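Local coordinates for protein lipase aflb (PDB 6IDY) that probably hydrolyses ester bonds of lipids, as a fungal lipase of the alpha/beta-hydrolase type that carries a bound calcium ion, at residues A[360-371]-A[402-412]. Residues are numbered along the deposited sequence; the frame is centred on the assembly and turned at random.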
loop_
_atom_site.group_PDB
_atom_site.type_symbol
_atom_site.label_atom_id
_atom_site.label_comp_id
_atom_site.label_asym_id
_atom_site.label_seq_id
_atom_site.Cartn_x
_atom_site.Cartn_y
_atom_site.Cartn_z
ATOM N N THR A 360 11.085 -6.685 1.659
ATOM C CA THR A 360 11.023 -5.232 1.801
ATOM C C THR A 360 9.585 -4.779 2.136
ATOM O O THR A 360 8.673 -5.607 2.227
ATOM C CB THR A 360 11.500 -4.605 0.492
ATOM O OG1 THR A 360 10.698 -5.137 -0.561
ATOM C CG2 THR A 360 12.977 -4.873 0.198
ATOM N N HIS A 361 9.394 -3.465 2.307
ATOM C CA HIS A 361 8.098 -2.840 2.572
ATOM C C HIS A 361 7.126 -3.264 1.462
ATOM O O HIS A 361 6.030 -3.740 1.756
ATOM C CB HIS A 361 8.290 -1.318 2.583
ATOM C CG HIS A 361 7.062 -0.529 2.901
ATOM N ND1 HIS A 361 6.507 -0.531 4.170
ATOM C CD2 HIS A 361 6.366 0.325 2.121
ATOM C CE1 HIS A 361 5.477 0.295 4.109
ATOM N NE2 HIS A 361 5.362 0.841 2.901
ATOM N N GLU A 362 7.568 -3.139 0.191
ATOM C CA GLU A 362 6.845 -3.548 -1.021
ATOM C C GLU A 362 6.858 -5.069 -1.185
ATOM O O GLU A 362 5.868 -5.631 -1.635
ATOM C CB GLU A 362 7.378 -2.827 -2.290
ATOM C CG GLU A 362 8.847 -3.064 -2.667
ATOM C CD GLU A 362 9.926 -2.375 -1.844
ATOM O OE1 GLU A 362 9.579 -1.588 -0.936
ATOM O OE2 GLU A 362 11.125 -2.632 -2.097
ATOM N N GLY A 363 7.951 -5.712 -0.767
ATOM C CA GLY A 363 8.159 -7.159 -0.844
ATOM C C GLY A 363 7.140 -8.027 -0.141
ATOM O O GLY A 363 6.918 -9.163 -0.559
ATOM N N VAL A 364 6.497 -7.511 0.923
ATOM C CA VAL A 364 5.465 -8.271 1.648
ATOM C C VAL A 364 4.262 -8.570 0.700
ATOM O O VAL A 364 3.608 -9.604 0.855
ATOM C CB VAL A 364 5.065 -7.632 3.017
ATOM C CG1 VAL A 364 4.135 -8.555 3.815
ATOM C CG2 VAL A 364 6.299 -7.309 3.852
ATOM N N LEU A 365 4.052 -7.723 -0.344
ATOM C CA LEU A 365 2.998 -7.923 -1.357
ATOM C C LEU A 365 3.177 -9.233 -2.153
ATOM O O LEU A 365 2.198 -9.772 -2.679
ATOM C CB LEU A 365 2.915 -6.729 -2.318
ATOM C CG LEU A 365 2.450 -5.392 -1.729
ATOM C CD1 LEU A 365 2.817 -4.239 -2.659
ATOM C CD2 LEU A 365 0.950 -5.411 -1.420
ATOM N N TYR A 366 4.421 -9.732 -2.253
ATOM C CA TYR A 366 4.690 -10.983 -2.958
ATOM C C TYR A 366 5.169 -12.087 -2.001
ATOM O O TYR A 366 5.699 -13.099 -2.452
ATOM C CB TYR A 366 5.632 -10.791 -4.175
ATOM C CG TYR A 366 6.974 -10.139 -3.896
ATOM C CD1 TYR A 366 7.963 -10.809 -3.178
ATOM C CD2 TYR A 366 7.291 -8.897 -4.434
ATOM C CE1 TYR A 366 9.209 -10.228 -2.947
ATOM C CE2 TYR A 366 8.538 -8.309 -4.219
ATOM C CZ TYR A 366 9.497 -8.983 -3.483
ATOM O OH TYR A 366 10.718 -8.397 -3.248
ATOM N N ASN A 367 4.975 -11.899 -0.684
ATOM C CA ASN A 367 5.391 -12.890 0.311
ATOM C C ASN A 367 4.395 -14.078 0.384
ATOM O O ASN A 367 3.187 -13.843 0.470
ATOM C CB ASN A 367 5.607 -12.247 1.684
ATOM C CG ASN A 367 6.082 -13.235 2.708
ATOM O OD1 ASN A 367 5.286 -13.914 3.355
ATOM N ND2 ASN A 367 7.388 -13.371 2.849
ATOM N N PRO A 368 4.876 -15.349 0.361
ATOM C CA PRO A 368 3.939 -16.492 0.383
ATOM C C PRO A 368 3.098 -16.613 1.646
ATOM O O PRO A 368 1.941 -17.022 1.549
ATOM C CB PRO A 368 4.841 -17.707 0.166
ATOM C CG PRO A 368 6.193 -17.252 0.520
ATOM C CD PRO A 368 6.277 -15.804 0.232
ATOM N N LEU A 369 3.661 -16.247 2.813
ATOM C CA LEU A 369 2.936 -16.262 4.085
ATOM C C LEU A 369 1.854 -15.173 4.078
ATOM O O LEU A 369 0.730 -15.446 4.500
ATOM C CB LEU A 369 3.889 -16.115 5.291
ATOM C CG LEU A 369 3.248 -16.047 6.691
ATOM C CD1 LEU A 369 2.630 -17.391 7.109
ATOM C CD2 LEU A 369 4.239 -15.539 7.726
ATOM N N ALA A 370 2.174 -13.969 3.535
ATOM C CA ALA A 370 1.210 -12.866 3.417
ATOM C C ALA A 370 -0.032 -13.322 2.633
ATOM O O ALA A 370 -1.156 -13.094 3.082
ATOM C CB ALA A 370 1.854 -11.669 2.734
ATOM N N TRP A 371 0.185 -14.018 1.503
ATOM C CA TRP A 371 -0.861 -14.579 0.637
ATOM C C TRP A 371 -1.663 -15.673 1.322
ATOM O O TRP A 371 -2.891 -15.638 1.266
ATOM C CB TRP A 371 -0.249 -15.104 -0.662
ATOM C CG TRP A 371 -0.055 -14.019 -1.668
ATOM C CD1 TRP A 371 0.858 -13.002 -1.617
ATOM C CD2 TRP A 371 -0.848 -13.793 -2.838
ATOM N NE1 TRP A 371 0.693 -12.167 -2.697
ATOM C CE2 TRP A 371 -0.338 -12.638 -3.474
ATOM C CE3 TRP A 371 -1.939 -14.467 -3.426
ATOM C CZ2 TRP A 371 -0.893 -12.129 -4.656
ATOM C CZ3 TRP A 371 -2.474 -13.972 -4.609
ATOM C CH2 TRP A 371 -1.963 -12.810 -5.203
ATOM N N GLN A 402 0.702 -18.315 -7.050
ATOM C CA GLN A 402 -0.005 -17.400 -7.957
ATOM C C GLN A 402 0.893 -16.342 -8.611
ATOM O O GLN A 402 0.500 -15.754 -9.622
ATOM C CB GLN A 402 -1.195 -16.733 -7.234
ATOM C CG GLN A 402 -2.280 -17.718 -6.773
ATOM C CD GLN A 402 -1.960 -18.390 -5.455
ATOM O OE1 GLN A 402 -1.253 -17.849 -4.599
ATOM N NE2 GLN A 402 -2.472 -19.595 -5.262
ATOM N N LEU A 403 2.079 -16.086 -8.040
ATOM C CA LEU A 403 2.988 -15.076 -8.586
ATOM C C LEU A 403 4.289 -15.677 -9.119
ATOM O O LEU A 403 4.693 -16.767 -8.706
ATOM C CB LEU A 403 3.284 -13.963 -7.551
ATOM C CG LEU A 403 2.093 -13.161 -6.972
ATOM C CD1 LEU A 403 2.579 -12.142 -5.969
ATOM C CD2 LEU A 403 1.296 -12.452 -8.060
ATOM N N GLY A 404 4.929 -14.952 -10.028
ATOM C CA GLY A 404 6.198 -15.349 -10.626
ATOM C C GLY A 404 7.251 -14.267 -10.532
ATOM O O GLY A 404 7.053 -13.256 -9.848
ATOM N N LEU A 405 8.373 -14.473 -11.236
ATOM C CA LEU A 405 9.506 -13.552 -11.303
ATOM C C LEU A 405 9.110 -12.104 -11.656
ATOM O O LEU A 405 9.498 -11.193 -10.927
ATOM C CB LEU A 405 10.576 -14.096 -12.274
ATOM C CG LEU A 405 11.810 -13.219 -12.546
ATOM C CD1 LEU A 405 12.637 -12.985 -11.282
ATOM C CD2 LEU A 405 12.668 -13.814 -13.653
ATOM N N ASP A 406 8.341 -11.898 -12.750
ATOM C CA ASP A 406 7.892 -10.575 -13.217
ATOM C C ASP A 406 7.073 -9.821 -12.178
ATOM O O ASP A 406 7.138 -8.592 -12.116
ATOM C CB ASP A 406 7.128 -10.686 -14.547
ATOM C CG ASP A 406 7.982 -11.075 -15.751
ATOM O OD1 ASP A 406 9.213 -11.244 -15.582
ATOM O OD2 ASP A 406 7.420 -11.208 -16.859
ATOM N N ASP A 407 6.326 -10.564 -11.348
ATOM C CA ASP A 407 5.524 -10.025 -10.247
ATOM C C ASP A 407 6.440 -9.489 -9.140
ATOM O O ASP A 407 6.211 -8.382 -8.662
ATOM C CB ASP A 407 4.561 -11.093 -9.718
ATOM C CG ASP A 407 3.547 -11.547 -10.752
ATOM O OD1 ASP A 407 2.844 -10.682 -11.311
ATOM O OD2 ASP A 407 3.447 -12.768 -10.988
ATOM N N LEU A 408 7.511 -10.243 -8.789
ATOM C CA LEU A 408 8.529 -9.847 -7.812
ATOM C C LEU A 408 9.229 -8.570 -8.325
ATOM O O LEU A 408 9.307 -7.580 -7.596
ATOM C CB LEU A 408 9.568 -10.991 -7.640
ATOM C CG LEU A 408 10.531 -10.970 -6.424
ATOM C CD1 LEU A 408 11.246 -12.278 -6.307
ATOM C CD2 LEU A 408 11.593 -9.879 -6.530
ATOM N N LEU A 409 9.727 -8.604 -9.582
ATOM C CA LEU A 409 10.444 -7.482 -10.205
ATOM C C LEU A 409 9.592 -6.232 -10.357
ATOM O O LEU A 409 10.049 -5.142 -10.020
ATOM C CB LEU A 409 11.083 -7.879 -11.549
ATOM C CG LEU A 409 11.947 -9.157 -11.574
ATOM C CD1 LEU A 409 12.423 -9.472 -12.986
ATOM C CD2 LEU A 409 13.124 -9.069 -10.610
ATOM N N GLY A 410 8.364 -6.407 -10.837
ATOM C CA GLY A 410 7.408 -5.325 -11.029
ATOM C C GLY A 410 7.028 -4.630 -9.738
ATOM O O GLY A 410 6.944 -3.400 -9.707
ATOM N N THR A 411 6.812 -5.412 -8.658
ATOM C CA THR A 411 6.493 -4.889 -7.317
ATOM C C THR A 411 7.659 -4.031 -6.800
ATOM O O THR A 411 7.436 -2.977 -6.220
ATOM C CB THR A 411 6.125 -6.032 -6.364
ATOM O OG1 THR A 411 4.990 -6.725 -6.887
ATOM C CG2 THR A 411 5.827 -5.555 -4.940
ATOM N N GLU A 412 8.895 -4.477 -7.026
ATOM C CA GLU A 412 10.097 -3.742 -6.636
ATOM C C GLU A 412 10.241 -2.444 -7.439
ATOM O O GLU A 412 10.615 -1.413 -6.875
ATOM C CB GLU A 412 11.355 -4.633 -6.780
ATOM C CG GLU A 412 11.522 -5.623 -5.631
ATOM C CD GLU A 412 11.478 -5.023 -4.236
ATOM O OE1 GLU A 412 11.957 -3.881 -4.068
ATOM O OE2 GLU A 412 10.970 -5.691 -3.308
#
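In this alpha/beta-hydrolase fold, Glu362 and Tyr366 pack against Glu412 and Leu408 of helix 405-412, on a segment, 360-371, that includes His361, whose NE2 is hydrogen-bonded to Ser233 OG and ND1 to Asp318, as in a Ser-His-Asp catalytic triad. Glu412 OE2 is gripped by two hydroxyls: Thr360 OG1 donates to its syn lone pair at 2.8 Å, and Tyr366 OH meets it on the anti side at 2.7 Å. Thr360 OG1 also accepts from Gly363 N, an ST motif that ties the turn that contains His361 to this carboxylate. Glu362 OE2 lies 2.5 Å from Glu412 OE1, so one acid probably keeps a proton; Met84 of helix 81-90 touches both side chains. Over opposite faces of the Tyr366 ring, each offset toward the rim, lie Leu408 CG, in a CH-pi contact 3.8 Å from the centroid, and Gly363 O. Thr411 CB abuts the ring edge in plane. Farther along, Leu403 CD1 wedges between Tyr366 CB and the indole of Trp371, 3.7 Å from CZ2. That indole is pinned by Trp371 NE1 donating to Leu365 O at 2.8 Å, the acceptor only 8° out of the ring plane.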